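Copper-containing nitrite reductase (Hyphomicrobium denitrificans 1NES1, PDB 6TFO) probably reduces nitrite to nitric oxide, taking electrons from a cytochrome c and passing them through protein-bound copper. Local coordinates at residues C[160-163]-C[164-167]; C[317-320]-C[321-324]. One frame throughout, in Å; residues are numbered along the deposited sequence.

Interaction 1: residues C[160-163]-C[164-167]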
loop_
_atom_site.group_PDB
_atom_site.type_symbol
_atom_site.label_atom_id
_atom_site.label_comp_id
_atom_site.label_asym_id
_atom_site.label_seq_id
_atom_site.Cartn_x
_atom_site.Cartn_y
_atom_site.Cartn_z
ATOM N N GLY C 160 1.517 62.869 -20.107
ATOM C CA GLY C 160 1.960 64.279 -20.085
ATOM C C GLY C 160 1.519 64.948 -18.786
ATOM O O GLY C 160 0.634 64.403 -18.103
ATOM N N ALA C 161 2.079 66.094 -18.422
ATOM C CA ALA C 161 1.373 67.028 -17.516
ATOM C C ALA C 161 0.052 67.391 -18.210
ATOM O O ALA C 161 0.071 67.627 -19.438
ATOM C CB ALA C 161 2.218 68.239 -17.225
ATOM N N ARG C 162 -1.064 67.311 -17.491
ATOM C CA ARG C 162 -2.426 67.561 -18.026
ATOM C C ARG C 162 -3.374 67.595 -16.832
ATOM O O ARG C 162 -2.949 67.168 -15.724
ATOM C CB ARG C 162 -2.870 66.512 -19.053
ATOM C CG ARG C 162 -3.116 65.115 -18.490
ATOM C CD ARG C 162 -4.165 64.273 -19.244
ATOM N NE ARG C 162 -4.270 62.858 -18.828
ATOM C CZ ARG C 162 -4.972 62.394 -17.775
ATOM N NH1 ARG C 162 -5.675 63.211 -17.002
ATOM N NH2 ARG C 162 -4.960 61.106 -17.491
ATOM N N GLN C 163 -4.591 68.105 -17.037
ATOM C CA GLN C 163 -5.616 68.162 -15.964
ATOM C C GLN C 163 -6.200 66.756 -15.774
ATOM O O GLN C 163 -6.231 65.984 -16.768
ATOM C CB GLN C 163 -6.708 69.189 -16.293
ATOM C CG GLN C 163 -6.820 70.345 -15.303
ATOM C CD GLN C 163 -5.688 71.330 -15.431
ATOM O OE1 GLN C 163 -4.624 71.153 -14.835
ATOM N NE2 GLN C 163 -5.915 72.369 -16.219
ATOM N N ALA C 164 -6.659 66.455 -14.554
ATOM C CA ALA C 164 -7.563 65.325 -14.260
ATOM C C ALA C 164 -8.657 65.314 -15.330
ATOM O O ALA C 164 -9.020 66.403 -15.817
ATOM C CB ALA C 164 -8.144 65.464 -12.874
ATOM N N LYS C 165 -9.143 64.134 -15.712
ATOM C CA LYS C 165 -10.222 63.988 -16.729
ATOM C C LYS C 165 -10.894 62.618 -16.575
ATOM O O LYS C 165 -10.425 61.793 -15.756
ATOM C CB LYS C 165 -9.665 64.173 -18.145
ATOM C CG LYS C 165 -8.748 63.057 -18.607
ATOM C CD LYS C 165 -7.870 63.389 -19.776
ATOM C CE LYS C 165 -7.498 62.148 -20.562
ATOM N NZ LYS C 165 -7.290 62.437 -21.998
ATOM N N THR C 166 -11.956 62.399 -17.346
ATOM C CA THR C 166 -12.631 61.091 -17.492
ATOM C C THR C 166 -11.829 60.243 -18.485
ATOM O O THR C 166 -11.602 60.723 -19.604
ATOM C CB THR C 166 -14.088 61.278 -17.914
ATOM O OG1 THR C 166 -14.772 61.807 -16.781
ATOM C CG2 THR C 166 -14.744 59.990 -18.361
ATOM N N VAL C 167 -11.415 59.040 -18.065
ATOM C CA VAL C 167 -10.643 58.041 -18.871
ATOM C C VAL C 167 -11.486 56.761 -19.007
ATOM O O VAL C 167 -11.813 56.143 -17.974
ATOM C CB VAL C 167 -9.275 57.735 -18.224
ATOM C CG1 VAL C 167 -8.443 56.777 -19.060
ATOM C CG2 VAL C 167 -8.484 58.988 -17.959
#
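With CG set between the backbone N and the carbonyl carbon in both Arg162 (chi1 68°) and Lys165 (chi1 69°), the two long side chains meet at roughly a right angle on one flank of the chain. They do so where the loop after strand 128-134 runs into strand 166-181, a strand of the cupredoxin-like sandwich that follows the N-terminal copper domain. The lysine lays its methylenes over one face of the Arg162 guanidinium: Lys165 CD stands 3.4 Å above the plane, offset toward the rim, and Lys165 CG lies 3.5 Å from Arg162 NH1. Further out, Lys165 CE comes within 3.7 Å of Arg162 NE. The contact is therefore made by the aliphatic part of the lysine, although its ammonium ends near a like charge, with Lys165 NZ 4.4 Å from Arg162 NE.

Asp206 balances the guanidinium through a salt bridge to Arg162 NH2 and also accepts a hydrogen bond from the backbone N of Lys165. The guanidinium is steadied a second time by its own chain, as it folds back to the next carbonyl. At its edge, Ala164 CA lies 3.9 Å from Arg162 NH1, while Val167 CG2 approaches Arg162 NH2 obliquely. In the fold-back bond, Arg162 NH1 donates to Gln163 O over 2.8 Å, with the oxygen almost exactly in the guanidinium plane.

Interaction 2: residues C[317-320]-C[321-324]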
loop_
_atom_site.group_PDB
_atom_site.type_symbol
_atom_site.label_atom_id
_atom_site.label_comp_id
_atom_site.label_asym_id
_atom_site.label_seq_id
_atom_site.Cartn_x
_atom_site.Cartn_y
_atom_site.Cartn_z
ATOM N N ASP C 317 -4.700 21.604 -10.070
ATOM C CA ASP C 317 -4.789 20.658 -8.936
ATOM C C ASP C 317 -5.330 21.419 -7.727
ATOM O O ASP C 317 -4.544 22.127 -7.080
ATOM C CB ASP C 317 -3.420 20.028 -8.695
ATOM C CG ASP C 317 -3.450 18.963 -7.627
ATOM O OD1 ASP C 317 -4.254 19.111 -6.704
ATOM O OD2 ASP C 317 -2.676 17.990 -7.736
ATOM N N TYR C 318 -6.621 21.276 -7.421
ATOM C CA TYR C 318 -7.288 22.065 -6.351
ATOM C C TYR C 318 -6.556 21.850 -5.027
ATOM O O TYR C 318 -6.343 22.835 -4.327
ATOM C CB TYR C 318 -8.782 21.763 -6.178
ATOM C CG TYR C 318 -9.500 22.817 -5.370
ATOM C CD1 TYR C 318 -9.582 24.112 -5.858
ATOM C CD2 TYR C 318 -10.043 22.562 -4.111
ATOM C CE1 TYR C 318 -10.178 25.132 -5.130
ATOM C CE2 TYR C 318 -10.689 23.560 -3.389
ATOM C CZ TYR C 318 -10.742 24.860 -3.892
ATOM O OH TYR C 318 -11.317 25.927 -3.237
ATOM N N GLU C 319 -6.181 20.622 -4.680
ATOM C CA GLU C 319 -5.569 20.363 -3.348
ATOM C C GLU C 319 -4.229 21.096 -3.260
ATOM O O GLU C 319 -3.911 21.555 -2.172
ATOM C CB GLU C 319 -5.418 18.876 -3.026
ATOM C CG GLU C 319 -6.079 18.522 -1.695
ATOM C CD GLU C 319 -7.609 18.659 -1.667
ATOM O OE1 GLU C 319 -8.289 17.600 -1.765
ATOM O OE2 GLU C 319 -8.132 19.818 -1.567
ATOM N N LYS C 320 -3.499 21.241 -4.366
ATOM C CA LYS C 320 -2.206 21.969 -4.395
ATOM C C LYS C 320 -2.459 23.481 -4.229
ATOM O O LYS C 320 -1.730 24.126 -3.455
ATOM C CB LYS C 320 -1.443 21.643 -5.679
ATOM C CG LYS C 320 -0.718 20.306 -5.651
ATOM C CD LYS C 320 -0.033 20.017 -6.949
ATOM C CE LYS C 320 0.504 18.603 -7.039
ATOM N NZ LYS C 320 1.247 18.427 -8.310
ATOM N N LEU C 321 -3.472 24.013 -4.908
ATOM C CA LEU C 321 -3.852 25.446 -4.840
ATOM C C LEU C 321 -4.182 25.820 -3.388
ATOM O O LEU C 321 -3.534 26.738 -2.875
ATOM C CB LEU C 321 -5.025 25.722 -5.788
ATOM C CG LEU C 321 -5.545 27.158 -5.781
ATOM C CD1 LEU C 321 -4.458 28.143 -6.163
ATOM C CD2 LEU C 321 -6.742 27.304 -6.699
ATOM N N ILE C 322 -5.117 25.138 -2.729
ATOM C CA ILE C 322 -5.563 25.520 -1.352
ATOM C C ILE C 322 -4.472 25.211 -0.316
ATOM O O ILE C 322 -4.556 25.754 0.801
ATOM C CB ILE C 322 -6.921 24.896 -0.967
ATOM C CG1 ILE C 322 -6.867 23.372 -0.843
ATOM C CG2 ILE C 322 -7.991 25.369 -1.937
ATOM C CD1 ILE C 322 -8.127 22.775 -0.220
ATOM N N SER C 323 -3.489 24.375 -0.646
ATOM C CA SER C 323 -2.359 24.002 0.254
ATOM C C SER C 323 -1.107 24.809 -0.091
ATOM O O SER C 323 -0.099 24.621 0.607
ATOM C CB SER C 323 -2.035 22.530 0.182
ATOM O OG SER C 323 -3.196 21.734 0.310
ATOM N N GLU C 324 -1.146 25.619 -1.150
ATOM C CA GLU C 324 -0.024 26.521 -1.530
ATOM C C GLU C 324 1.201 25.671 -1.889
ATOM O O GLU C 324 2.287 25.914 -1.323
ATOM C CB GLU C 324 0.292 27.505 -0.392
ATOM C CG GLU C 324 -0.926 28.262 0.110
ATOM C CD GLU C 324 -0.644 29.351 1.124
ATOM O OE1 GLU C 324 0.516 29.736 1.283
ATOM O OE2 GLU C 324 -1.593 29.802 1.754
#
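Residues 318-323 wind through less than two helical turns, in which Leu321 N donates to Asp317 O and Ile322 N to Tyr318 O, both at 3.1 Å, before the chain leaves helical geometry at Glu324 with a positive phi of 63°.

Tyr318 and Ile322, one turn apart, carry the apolar side. Ile322 CG2 lies over one face of the tyrosine ring, 3.8 Å from its centroid, in a CH-pi contact displaced toward the phenol end, where it is 3.4 Å from Tyr318 CZ. The tyrosine CG is anti to the backbone N (chi1 -164°), which swings the ring beside the helix and across the isoleucine. Leu321 CD2 reaches the same ring obliquely. An alanine in place of Tyr318 would probably leave Ile322 CG2 without the aromatic face it rests on and open a gap toward Gln69 of the second subunit. On the neighbouring flank Glu319 runs alongside Ile322, pointing the same way.

Both ends of this short helix are capped. Asp317 is the N-cap: its OD1 accepts from Lys320 N at 3.3 Å, met from above the carboxylate plane. Lys320 extends its chain back toward this aspartate, but the ion pair is long, and its ammonium is held instead by Glu327 and the carbonyls of Thr304 and Val305. A Schellman motif closes the other end, where the positive phi of Glu324 turns the chain back on the last turn. Just before it, Ser323 OG donates to Glu319 O over 2.6 Å, nearly along the C=O axis, while Ser323 N adds only weak bonds to the carbonyls of Glu319 and Lys320. Glu324 OE2 forms a salt bridge with Arg423 of the second subunit, and Leu321 O and Ile322 O accept from Ser422 and His426 of that subunit.

In the fold
Interactions 1 and 2 share no secondary-structure element: their centres are 43 Å apart, and 160-167 is complete well before 317-324 begins. The first is a surface contact at the entry to a strand, its centre 34 Å from the centre of the chain and away from the copper sites. The second is a partly buried helix against another subunit, with the Leu321 side chain about 12 Å from a bound copper ion. Their chemistry follows this placement. Interaction 1 rests on two cationic side chains and an acidic neighbour in the same chain. Interaction 2 combines aromatic and aliphatic packing with capped helix ends, and sends polar groups across the subunit interface.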